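Local coordinates for peptidase M28 (Shewanella amazonensis SB2B, PDB 3IIB), which is a dizinc metallopeptidase of family M28 that probably acts as a carboxypeptidase or dipeptidase, with homodimer formation associated with activity, at residues 106-110 against 218-223; 130-136 against 166-172; 333-337 against 415-419; 355-359 against 425-429. All blocks are in the same frame, centred on the assembly; numbering follows the deposited sequence. Where two conformers were deposited one is given.

Interaction 1 (106-110 against 218-223)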
loop_
_atom_site.group_PDB
_atom_site.type_symbol
_atom_site.label_atom_id
_atom_site.label_comp_id
_atom_site.label_asym_id
_atom_site.label_seq_id
_atom_site.Cartn_x
_atom_site.Cartn_y
_atom_site.Cartn_z
ATOM N N LEU A 106 15.526 -19.320 -11.808
ATOM C CA LEU A 106 14.951 -20.223 -10.798
ATOM C C LEU A 106 13.423 -20.386 -10.907
ATOM O O LEU A 106 12.666 -19.453 -10.630
ATOM C CB LEU A 106 15.294 -19.741 -9.414
ATOM C CG LEU A 106 14.906 -20.591 -8.217
ATOM C CD1 LEU A 106 15.480 -22.016 -8.348
ATOM C CD2 LEU A 106 15.391 -19.911 -6.922
ATOM N N SER A 107 12.996 -21.578 -11.293
ATOM C CA SER A 107 11.578 -21.942 -11.333
ATOM C C SER A 107 11.467 -23.276 -10.590
ATOM O O SER A 107 12.254 -24.175 -10.846
ATOM C CB SER A 107 11.093 -22.098 -12.777
ATOM O OG SER A 107 11.231 -20.889 -13.516
ATOM N N ALA A 108 10.510 -23.403 -9.678
ATOM C CA ALA A 108 10.424 -24.578 -8.825
ATOM C C ALA A 108 9.068 -24.692 -8.206
ATOM O O ALA A 108 8.397 -23.676 -7.988
ATOM C CB ALA A 108 11.471 -24.514 -7.700
ATOM N N THR A 109 8.702 -25.926 -7.868
ATOM C CA THR A 109 7.515 -26.207 -7.051
ATOM C C THR A 109 7.769 -25.773 -5.625
ATOM O O THR A 109 8.877 -25.936 -5.100
ATOM C CB THR A 109 7.212 -27.704 -7.093
ATOM O OG1 THR A 109 6.971 -28.046 -8.459
ATOM C CG2 THR A 109 6.010 -28.084 -6.225
ATOM N N ILE A 110 6.767 -25.189 -4.986
ATOM C CA ILE A 110 6.896 -24.792 -3.588
ATOM C C ILE A 110 6.324 -25.833 -2.634
ATOM O O ILE A 110 5.546 -26.706 -3.042
ATOM C CB ILE A 110 6.252 -23.383 -3.317
ATOM C CG1 ILE A 110 4.743 -23.453 -3.379
ATOM C CG2 ILE A 110 6.800 -22.309 -4.292
ATOM C CD1 ILE A 110 4.058 -22.242 -2.852
ATOM N N GLU A 218 -0.555 -28.208 -6.802
ATOM C CA GLU A 218 0.815 -27.734 -6.568
ATOM C C GLU A 218 1.057 -26.387 -7.249
ATOM O O GLU A 218 0.579 -26.152 -8.359
ATOM C CB GLU A 218 1.829 -28.761 -7.063
ATOM C CG GLU A 218 1.762 -30.034 -6.205
ATOM C CD GLU A 218 2.899 -30.989 -6.451
ATOM O OE1 GLU A 218 3.348 -31.104 -7.606
ATOM O OE2 GLU A 218 3.336 -31.622 -5.479
ATOM N N VAL A 219 1.806 -25.523 -6.573
ATOM C CA VAL A 219 2.158 -24.199 -7.080
ATOM C C VAL A 219 3.630 -24.193 -7.435
ATOM O O VAL A 219 4.507 -24.671 -6.660
ATOM C CB VAL A 219 1.849 -23.109 -6.035
ATOM C CG1 VAL A 219 2.346 -21.695 -6.487
ATOM C CG2 VAL A 219 0.352 -23.147 -5.698
ATOM N N VAL A 220 3.886 -23.697 -8.634
ATOM C CA VAL A 220 5.220 -23.517 -9.168
ATOM C C VAL A 220 5.421 -22.050 -9.347
ATOM O O VAL A 220 4.536 -21.374 -9.892
ATOM C CB VAL A 220 5.324 -24.231 -10.548
ATOM C CG1 VAL A 220 6.716 -24.005 -11.212
ATOM C CG2 VAL A 220 4.970 -25.717 -10.407
ATOM N N ILE A 221 6.576 -21.537 -8.938
ATOM C CA ILE A 221 6.880 -20.114 -9.092
ATOM C C ILE A 221 8.173 -19.932 -9.885
ATOM O O ILE A 221 8.975 -20.860 -9.998
ATOM C CB ILE A 221 6.948 -19.367 -7.730
ATOM C CG1 ILE A 221 8.167 -19.765 -6.891
ATOM C CG2 ILE A 221 5.641 -19.604 -6.936
ATOM C CD1 ILE A 221 8.364 -18.843 -5.677
ATOM N N SER A 222 8.318 -18.740 -10.444
ATOM C CA SER A 222 9.575 -18.207 -10.952
ATOM C C SER A 222 10.073 -17.143 -9.982
ATOM O O SER A 222 9.264 -16.344 -9.493
ATOM C CB SER A 222 9.367 -17.560 -12.312
ATOM O OG SER A 222 10.602 -17.018 -12.794
ATOM N N LEU A 223 11.377 -17.143 -9.666
ATOM C CA LEU A 223 11.971 -16.150 -8.772
ATOM C C LEU A 223 13.308 -15.670 -9.343
ATOM O O LEU A 223 14.188 -16.474 -9.698
ATOM C CB LEU A 223 12.222 -16.742 -7.387
ATOM C CG LEU A 223 12.827 -15.836 -6.312
ATOM C CD1 LEU A 223 11.934 -14.641 -5.913
ATOM C CD2 LEU A 223 13.141 -16.699 -5.065
HETATM O O HOH W 1 15.456 -16.716 -11.926
HETATM O O HOH W 2 12.785 -18.441 -13.316
HETATM O O HOH W 3 4.680 -29.358 -9.136
HETATM O O HOH W 4 2.995 -26.666 -4.310
#
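The carbonyl oxygen of L106 is gripped from several directions. L223 N gives it the main bond, at 2.8 Å, with the N-H pointing at it almost straight (164°). A water adds a weaker one, and S222 CA leans in with a CA-H...O contact of 3.3 Å. The same water reaches S107 OG and S222 OG, linking two hydroxyls that stand 4.0 Å apart and do not meet directly. A second water joins L106 N to L223 O.

A108 and I221 form an antiparallel hydrogen-bonded pair, with A108 N to I221 O and I221 N to A108 O both at 3.0 Å. S107 with S222 and T109 with V220 are the non-hydrogen-bonded pairs flanking it. This is one of the antiparallel seams of a mixed sheet, where strand 106-113 lies between strand 220-242 and its parallel neighbour 131-134. On the face of S107 and T109, T109 OG1 approaches V220 CG2 at 3.6 Å and shares a water with E218 OE1.

I110 closes the other end, its N bonded to V219 O at 2.9 Å. Its CG1 sits between the backbone N and the carbonyl carbon (chi1 71°), which lays CG1 and CD1 alongside V219, while CG2 touches I221 CG1 at 3.9 Å, the two side chains crossing at about a right angle. Cut back to an alanine, the side chain would lose CG1, CD1 and CG2, which would probably leave V219 and I221 without these neighbours and open a gap toward I209 of helix 203-213. Another water ties I110 O to V219 N.

Interaction 2 (130-136 against 166-172)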
loop_
_atom_site.group_PDB
_atom_site.type_symbol
_atom_site.label_atom_id
_atom_site.label_comp_id
_atom_site.label_asym_id
_atom_site.label_seq_id
_atom_site.Cartn_x
_atom_site.Cartn_y
_atom_site.Cartn_z
ATOM N N LYS A 130 13.102 -27.885 -4.594
ATOM C CA LYS A 130 11.896 -27.114 -4.337
ATOM C C LYS A 130 12.188 -25.815 -3.610
ATOM O O LYS A 130 13.272 -25.589 -3.097
ATOM C CB LYS A 130 10.908 -27.954 -3.524
ATOM C CG LYS A 130 10.362 -29.153 -4.339
ATOM C CD LYS A 130 9.310 -29.943 -3.600
ATOM C CE LYS A 130 8.616 -30.925 -4.508
ATOM N NZ LYS A 130 7.724 -31.840 -3.719
ATOM N N ILE A 131 11.184 -24.964 -3.567
ATOM C CA ILE A 131 11.299 -23.705 -2.841
ATOM C C ILE A 131 10.404 -23.795 -1.599
ATOM O O ILE A 131 9.227 -24.136 -1.715
ATOM C CB ILE A 131 10.878 -22.539 -3.736
ATOM C CG1 ILE A 131 11.994 -22.236 -4.774
ATOM C CG2 ILE A 131 10.558 -21.240 -2.912
ATOM C CD1 ILE A 131 11.606 -21.219 -5.869
ATOM N N ALA A 132 10.960 -23.480 -0.438
ATOM C CA ALA A 132 10.155 -23.438 0.793
ATOM C C ALA A 132 9.318 -22.173 0.782
ATOM O O ALA A 132 9.793 -21.148 0.327
ATOM C CB ALA A 132 11.053 -23.485 2.054
ATOM N N PHE A 133 8.100 -22.270 1.321
ATOM C CA PHE A 133 7.206 -21.121 1.533
ATOM C C PHE A 133 6.744 -21.146 2.994
ATOM O O PHE A 133 5.984 -22.015 3.395
ATOM C CB PHE A 133 6.044 -21.171 0.509
ATOM C CG PHE A 133 4.886 -20.231 0.791
ATOM C CD1 PHE A 133 5.095 -18.888 1.162
ATOM C CD2 PHE A 133 3.575 -20.707 0.717
ATOM C CE1 PHE A 133 4.012 -18.050 1.450
ATOM C CE2 PHE A 133 2.505 -19.878 0.964
ATOM C CZ PHE A 133 2.714 -18.557 1.353
ATOM N N ILE A 134 7.228 -20.196 3.798
ATOM C CA ILE A 134 6.748 -20.031 5.151
ATOM C C ILE A 134 5.612 -19.025 5.122
ATOM O O ILE A 134 5.800 -17.888 4.662
ATOM C CB ILE A 134 7.845 -19.492 6.118
ATOM C CG1 ILE A 134 9.028 -20.457 6.236
ATOM C CG2 ILE A 134 7.194 -19.146 7.526
ATOM C CD1 ILE A 134 10.241 -19.956 7.097
ATOM N N ASP A 135 4.429 -19.453 5.582
ATOM C CA ASP A 135 3.218 -18.669 5.458
ATOM C C ASP A 135 2.783 -17.940 6.743
ATOM O O ASP A 135 1.723 -17.305 6.750
ATOM C CB ASP A 135 2.074 -19.556 4.981
ATOM C CG ASP A 135 0.798 -18.775 4.693
ATOM O OD1 ASP A 135 0.839 -17.756 3.962
ATOM O OD2 ASP A 135 -0.262 -19.213 5.185
ATOM N N ALA A 136 3.581 -17.987 7.803
ATOM C CA ALA A 136 3.121 -17.452 9.083
ATOM C C ALA A 136 2.647 -15.997 8.983
ATOM O O ALA A 136 3.372 -15.156 8.537
ATOM C CB ALA A 136 4.222 -17.540 10.136
ATOM N N ALA A 166 16.097 -27.277 -0.064
ATOM C CA ALA A 166 15.465 -26.225 -0.830
ATOM C C ALA A 166 16.497 -25.465 -1.636
ATOM O O ALA A 166 17.637 -25.307 -1.201
ATOM C CB ALA A 166 14.673 -25.250 0.078
ATOM N N VAL A 167 16.084 -25.036 -2.829
ATOM C CA VAL A 167 16.921 -24.231 -3.697
ATOM C C VAL A 167 16.584 -22.757 -3.532
ATOM O O VAL A 167 17.204 -21.918 -4.179
ATOM C CB VAL A 167 16.767 -24.649 -5.164
ATOM C CG1 VAL A 167 17.364 -26.013 -5.370
ATOM C CG2 VAL A 167 15.281 -24.634 -5.617
ATOM N N GLY A 168 15.583 -22.465 -2.699
ATOM C CA GLY A 168 15.166 -21.101 -2.413
ATOM C C GLY A 168 14.109 -21.042 -1.335
ATOM O O GLY A 168 13.526 -22.062 -0.983
ATOM N N ILE A 169 13.828 -19.829 -0.830
ATOM C CA ILE A 169 12.738 -19.649 0.105
ATOM C C ILE A 169 11.988 -18.369 -0.239
ATOM O O ILE A 169 12.583 -17.347 -0.624
ATOM C CB ILE A 169 13.203 -19.645 1.547
ATOM C CG1 ILE A 169 12.043 -19.426 2.509
ATOM C CG2 ILE A 169 14.291 -18.564 1.821
ATOM C CD1 ILE A 169 12.452 -19.708 3.968
ATOM N N ILE A 170 10.654 -18.465 -0.185
ATOM C CA ILE A 170 9.821 -17.276 -0.105
ATOM C C ILE A 170 9.089 -17.297 1.213
ATOM O O ILE A 170 8.669 -18.360 1.672
ATOM C CB ILE A 170 8.789 -17.151 -1.270
ATOM C CG1 ILE A 170 8.030 -18.447 -1.485
ATOM C CG2 ILE A 170 9.507 -16.689 -2.607
ATOM C CD1 ILE A 170 6.677 -18.287 -2.323
ATOM N N ILE A 171 8.897 -16.116 1.791
ATOM C CA ILE A 171 8.100 -15.996 2.998
ATOM C C ILE A 171 6.936 -15.017 2.811
ATOM O O ILE A 171 7.021 -14.041 2.051
ATOM C CB ILE A 171 8.947 -15.584 4.248
ATOM C CG1 ILE A 171 9.438 -14.123 4.183
ATOM C CG2 ILE A 171 10.050 -16.627 4.511
ATOM C CD1 ILE A 171 10.117 -13.653 5.504
ATOM N N ARG A 172 5.844 -15.273 3.513
ATOM C CA ARG A 172 4.881 -14.219 3.744
ATOM C C ARG A 172 5.561 -13.116 4.533
ATOM O O ARG A 172 6.124 -13.351 5.607
ATOM C CB ARG A 172 3.676 -14.713 4.546
ATOM C CG ARG A 172 2.643 -13.612 4.896
ATOM C CD ARG A 172 1.519 -14.160 5.790
ATOM N NE ARG A 172 0.641 -15.079 5.077
ATOM C CZ ARG A 172 -0.445 -14.714 4.394
ATOM N NH1 ARG A 172 -0.835 -13.418 4.341
ATOM N NH2 ARG A 172 -1.171 -15.642 3.778
HETATM O O HOH W 5 6.035 -15.546 7.498
#
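The D135 carboxylate meets R172 through one oxygen, OD1. D135 OD1 accepts from both R172 NE and R172 NH2, each 2.9 Å away, but not in the same manner: NH2 arrives on the syn side near the carboxylate plane, whereas NE comes from well above it, the two flat groups being turned 59° apart. NE is shared further with D135 O at 3.0 Å, a bent bond. The remaining polar ends are met outside: D135 OD2 by R112 and N210, R172 NH1 by N203, and R172 NH2 also by D207. D135 and R172 are buried, and each has a second charged partner, so their charges are probably well compensated. A leucine in place of R172 would probably leave D135 OD1 without its two donors and D207 without this ion-pair mate.

Behind this ion pair runs the parallel ladder of a beta-alpha-beta unit, strands 131-134 and 168-172 joined through helix 145-163. V167 N bonds K130 O and A132 N bonds G168 O. A132 O takes I170 N at 2.9 Å, and I170 O receives I134 N by a longer bond of 3.2 Å. I134 O then accepts R172 N nearly in line. The A132, I169 and I171 face is covered by helix 145-163; F133 and I170 turn to helix 203-213, with F133 CD1 against I170 CD1 at 3.9 Å. At the C-terminal end of the ladder, one water donates to both A136 O and R172 O.

Interaction 3 (333-337 against 415-419)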
loop_
_atom_site.group_PDB
_atom_site.type_symbol
_atom_site.label_atom_id
_atom_site.label_comp_id
_atom_site.label_asym_id
_atom_site.label_seq_id
_atom_site.Cartn_x
_atom_site.Cartn_y
_atom_site.Cartn_z
ATOM N N GLY A 333 8.795 3.546 15.801
ATOM C CA GLY A 333 7.999 4.464 14.978
ATOM C C GLY A 333 7.677 5.755 15.684
ATOM O O GLY A 333 8.518 6.281 16.405
ATOM N N ALA A 334 6.476 6.278 15.420
ATOM C CA ALA A 334 6.038 7.598 15.916
ATOM C C ALA A 334 4.807 7.523 16.797
ATOM O O ALA A 334 4.332 8.563 17.238
ATOM C CB ALA A 334 5.782 8.564 14.756
ATOM N N GLY A 335 4.326 6.305 17.089
ATOM C CA GLY A 335 3.144 6.145 17.943
ATOM C C GLY A 335 3.393 6.657 19.350
ATOM O O GLY A 335 4.513 6.600 19.824
ATOM N N PRO A 336 2.343 7.122 20.056
ATOM C CA PRO A 336 2.622 7.731 21.358
ATOM C C PRO A 336 3.097 6.712 22.394
ATOM O O PRO A 336 2.731 5.512 22.351
ATOM C CB PRO A 336 1.269 8.343 21.779
ATOM C CG PRO A 336 0.283 7.745 20.893
ATOM C CD PRO A 336 0.926 7.167 19.696
ATOM N N ILE A 337 3.878 7.217 23.340
ATOM C CA ILE A 337 4.324 6.473 24.493
ATOM C C ILE A 337 3.190 6.333 25.502
ATOM O O ILE A 337 2.537 7.319 25.860
ATOM C CB ILE A 337 5.569 7.143 25.149
ATOM C CG1 ILE A 337 6.718 7.063 24.162
ATOM C CG2 ILE A 337 5.947 6.423 26.465
ATOM C CD1 ILE A 337 7.839 8.032 24.412
ATOM N N ALA A 415 1.276 12.529 17.413
ATOM C CA ALA A 415 1.936 11.430 18.107
ATOM C C ALA A 415 3.474 11.623 18.184
ATOM O O ALA A 415 4.125 11.331 19.215
ATOM C CB ALA A 415 1.599 10.105 17.418
ATOM N N LEU A 416 4.067 12.116 17.083
ATOM C CA LEU A 416 5.510 12.387 17.063
ATOM C C LEU A 416 5.841 13.424 18.160
ATOM O O LEU A 416 6.809 13.241 18.913
ATOM C CB LEU A 416 5.915 12.937 15.722
ATOM C CG LEU A 416 7.434 13.065 15.540
ATOM C CD1 LEU A 416 8.088 11.724 15.223
ATOM C CD2 LEU A 416 7.711 14.035 14.371
ATOM N N ALA A 417 5.019 14.481 18.253
ATOM C CA ALA A 417 5.196 15.514 19.242
ATOM C C ALA A 417 5.089 14.996 20.671
ATOM O O ALA A 417 5.821 15.451 21.556
ATOM C CB ALA A 417 4.185 16.693 19.008
ATOM N N GLN A 418 4.163 14.071 20.931
ATOM C CA GLN A 418 4.061 13.459 22.255
ATOM C C GLN A 418 5.331 12.680 22.623
ATOM O O GLN A 418 5.777 12.709 23.768
ATOM C CB GLN A 418 2.847 12.554 22.338
ATOM C CG GLN A 418 2.529 12.046 23.765
ATOM C CD GLN A 418 3.023 10.614 24.021
ATOM O OE1 GLN A 418 3.804 10.041 23.236
ATOM N NE2 GLN A 418 2.542 10.021 25.109
ATOM N N ASN A 419 5.934 11.997 21.655
ATOM C CA ASN A 419 7.208 11.354 21.923
ATOM C C ASN A 419 8.324 12.343 22.240
ATOM O O ASN A 419 9.119 12.112 23.155
ATOM C CB ASN A 419 7.681 10.504 20.746
ATOM C CG ASN A 419 6.919 9.191 20.601
ATOM O OD1 ASN A 419 7.362 8.147 21.095
ATOM N ND2 ASN A 419 5.777 9.228 19.879
#
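Q418 and N419, adjacent on helix 413-432, fasten that helix to the loop 333-337 by their side-chain amides. The site belongs to the zinc-peptidase domain of family M28: the loop joins strand 324-329 to strand 337-343 just beyond the zinc ligand D331, whose side chain lies about 10 Å from that of N419.

Hydrogen bonds from side chain to backbone dominate. The Q418 amide answers both polar groups of I337, accepting from I337 N at OE1 (2.8 Å) and giving NE2 to I337 O, also 2.8 Å, on a lone pair of that carbonyl. A bend at chi2 (-100°) turns the amide to face the chain, and its NE2 has a second acceptor in L362 O. N419 ND2 divides its hydrogens between G335 O, 2.9 Å away across the contact, and A415 O one helical turn back. G335 O lies almost in the plane of the N419 amide, yet ND2 stands far above the plane of the G335 carbonyl; Q392 NE2 is a further donor to this oxygen.

Apolar contacts are two. A334 CB rests on L416 CD1 at 3.9 Å, beside A272 of helix 267-285, and P336 CD lies over A415 CB. A separate carbon-to-oxygen van der Waals contact lies at the oxygen end of the N419 amide, where I337 packs CG1 and CD1, with CG1 3.3 Å from N419 OD1.

Interaction 4 (355-359 against 425-429)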
loop_
_atom_site.group_PDB
_atom_site.type_symbol
_atom_site.label_atom_id
_atom_site.label_comp_id
_atom_site.label_asym_id
_atom_site.label_seq_id
_atom_site.Cartn_x
_atom_site.Cartn_y
_atom_site.Cartn_z
ATOM N N ALA A 355 9.374 9.885 39.782
ATOM C CA ALA A 355 9.973 10.980 39.019
ATOM C C ALA A 355 9.258 11.153 37.708
ATOM O O ALA A 355 9.110 12.287 37.227
ATOM C CB ALA A 355 11.473 10.749 38.750
HETATM N N MSE A 356 8.874 10.050 37.055
HETATM C CA MSE A 356 8.276 10.187 35.732
HETATM C C MSE A 356 6.765 10.306 35.767
HETATM O O MSE A 356 6.128 10.242 34.734
HETATM C CB MSE A 356 8.720 9.068 34.813
HETATM C CG MSE A 356 10.225 9.151 34.483
HETATM SE SE MSE A 356 10.710 10.817 33.672
HETATM C CE MSE A 356 9.492 10.994 32.321
ATOM N N LYS A 357 6.180 10.484 36.952
ATOM C CA LYS A 357 4.739 10.709 36.999
ATOM C C LYS A 357 4.413 12.046 36.356
ATOM O O LYS A 357 3.275 12.300 36.035
ATOM C CB LYS A 357 4.195 10.566 38.410
ATOM C CG LYS A 357 3.966 9.084 38.744
ATOM C CD LYS A 357 3.504 8.850 40.176
ATOM C CE LYS A 357 3.318 7.361 40.462
ATOM N NZ LYS A 357 2.884 6.579 39.270
ATOM N N VAL A 358 5.439 12.870 36.121
ATOM C CA VAL A 358 5.263 14.087 35.362
ATOM C C VAL A 358 4.671 13.834 33.949
ATOM O O VAL A 358 4.019 14.728 33.386
ATOM C CB VAL A 358 6.570 14.905 35.285
ATOM C CG1 VAL A 358 7.663 14.205 34.461
ATOM C CG2 VAL A 358 6.283 16.266 34.734
ATOM N N ALA A 359 4.898 12.634 33.397
ATOM C CA ALA A 359 4.408 12.257 32.063
ATOM C C ALA A 359 3.008 11.636 32.072
ATOM O O ALA A 359 2.445 11.398 31.009
ATOM C CB ALA A 359 5.406 11.291 31.347
ATOM N N GLN A 425 11.109 15.223 28.785
ATOM C CA GLN A 425 10.893 15.031 30.203
ATOM C C GLN A 425 11.870 13.975 30.754
ATOM O O GLN A 425 12.504 14.165 31.795
ATOM C CB GLN A 425 9.460 14.581 30.515
ATOM C CG GLN A 425 8.411 15.637 30.188
ATOM C CD GLN A 425 7.030 15.336 30.715
ATOM O OE1 GLN A 425 6.675 14.176 30.872
ATOM N NE2 GLN A 425 6.257 16.382 31.022
ATOM N N PHE A 426 11.934 12.824 30.079
ATOM C CA PHE A 426 12.832 11.759 30.512
ATOM C C PHE A 426 14.275 12.246 30.603
ATOM O O PHE A 426 14.958 11.997 31.614
ATOM C CB PHE A 426 12.732 10.563 29.548
ATOM C CG PHE A 426 13.675 9.435 29.866
ATOM C CD1 PHE A 426 13.336 8.487 30.813
ATOM C CD2 PHE A 426 14.873 9.277 29.175
ATOM C CE1 PHE A 426 14.179 7.424 31.082
ATOM C CE2 PHE A 426 15.726 8.226 29.471
ATOM C CZ PHE A 426 15.384 7.307 30.416
ATOM N N ALA A 427 14.780 12.849 29.540
ATOM C CA ALA A 427 16.177 13.250 29.512
ATOM C C ALA A 427 16.418 14.329 30.576
ATOM O O ALA A 427 17.395 14.256 31.287
ATOM C CB ALA A 427 16.623 13.720 28.133
ATOM N N TRP A 428 15.492 15.271 30.742
ATOM C CA TRP A 428 15.670 16.292 31.775
ATOM C C TRP A 428 15.608 15.697 33.190
ATOM O O TRP A 428 16.496 15.925 34.017
ATOM C CB TRP A 428 14.674 17.432 31.621
ATOM C CG TRP A 428 14.922 18.464 32.638
ATOM C CD1 TRP A 428 14.234 18.686 33.792
ATOM C CD2 TRP A 428 16.005 19.387 32.629
ATOM N NE1 TRP A 428 14.825 19.708 34.511
ATOM C CE2 TRP A 428 15.910 20.159 33.809
ATOM C CE3 TRP A 428 17.051 19.637 31.739
ATOM C CZ2 TRP A 428 16.822 21.152 34.111
ATOM C CZ3 TRP A 428 17.982 20.620 32.075
ATOM C CH2 TRP A 428 17.847 21.357 33.239
ATOM N N VAL A 429 14.560 14.955 33.504
ATOM C CA VAL A 429 14.441 14.363 34.822
ATOM C C VAL A 429 15.640 13.453 35.136
ATOM O O VAL A 429 16.254 13.574 36.210
ATOM C CB VAL A 429 13.086 13.618 35.005
ATOM C CG1 VAL A 429 13.074 12.869 36.311
ATOM C CG2 VAL A 429 11.903 14.644 34.970
#
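Q425 and V429, one turn apart on helix 413-432, point together at the segment 355-359, where helix 346-355 ends and a short 3-10 turn follows. The contact is helix-to-turn packing within the M28 alpha/beta domain, and no hydrogen bond crosses it; the two segments meet through van der Waals contacts.

Q425 comes first. Its CG lies anti to the carbonyl carbon (chi1 -66°) and the chain is extended beyond it, which carries the amide to the far part of the turn. There both methyls of V358 lie over one face of the amide, CG1 3.7 Å from Q425 OE1 and CG2 equally far from Q425 NE2, while A359 CB comes to 3.2 Å from OE1. The polar demand of NE2 is met elsewhere, by A10 O of helix 3-19, so the glutamine links that helix to this turn.

F426 contributes mainly through its backbone and CB. The methyl CE of selenomethionine M356 lies 3.8 Å from F426 N, over the helix surface, and also touches Q425 CB. The phenyl ring itself leads off to strands 337-343 and 387-392, where W342 is a neighbour that it shares with M356.

V429 completes the patch. M356, bent at both chi2 and chi3, slides past it in the opposite direction, bringing SE to 3.9 Å from V429 CB. V429 CG2 reaches V358 CG1 at 4.3 Å, and CG1, anti to the backbone N (chi1 173°), meets A355 CB at 3.6 Å.

How the interactions relate
The four contacts fall into two groups, 1 and 2 in one part of the chain, 3 and 4 in another, with 2 and 3 on opposite sides of its centre. Interactions 1 and 2 lie 10 Å apart between centres and belong to one mixed sheet: strands 106-113 and 131-134 are neighbours, and T109 O to I131 N, 2.9 Å, is a probable hydrogen bond. In sequence, interaction 2 falls within the span that interaction 1 brackets. Interactions 3 and 4 come later, with centres 16 Å apart; their segments alternate, and both use helix 413-432, which packs against the loop before strand 337-343 and the turn after helix 346-355. The centres of 1 and 4 are 55 Å apart.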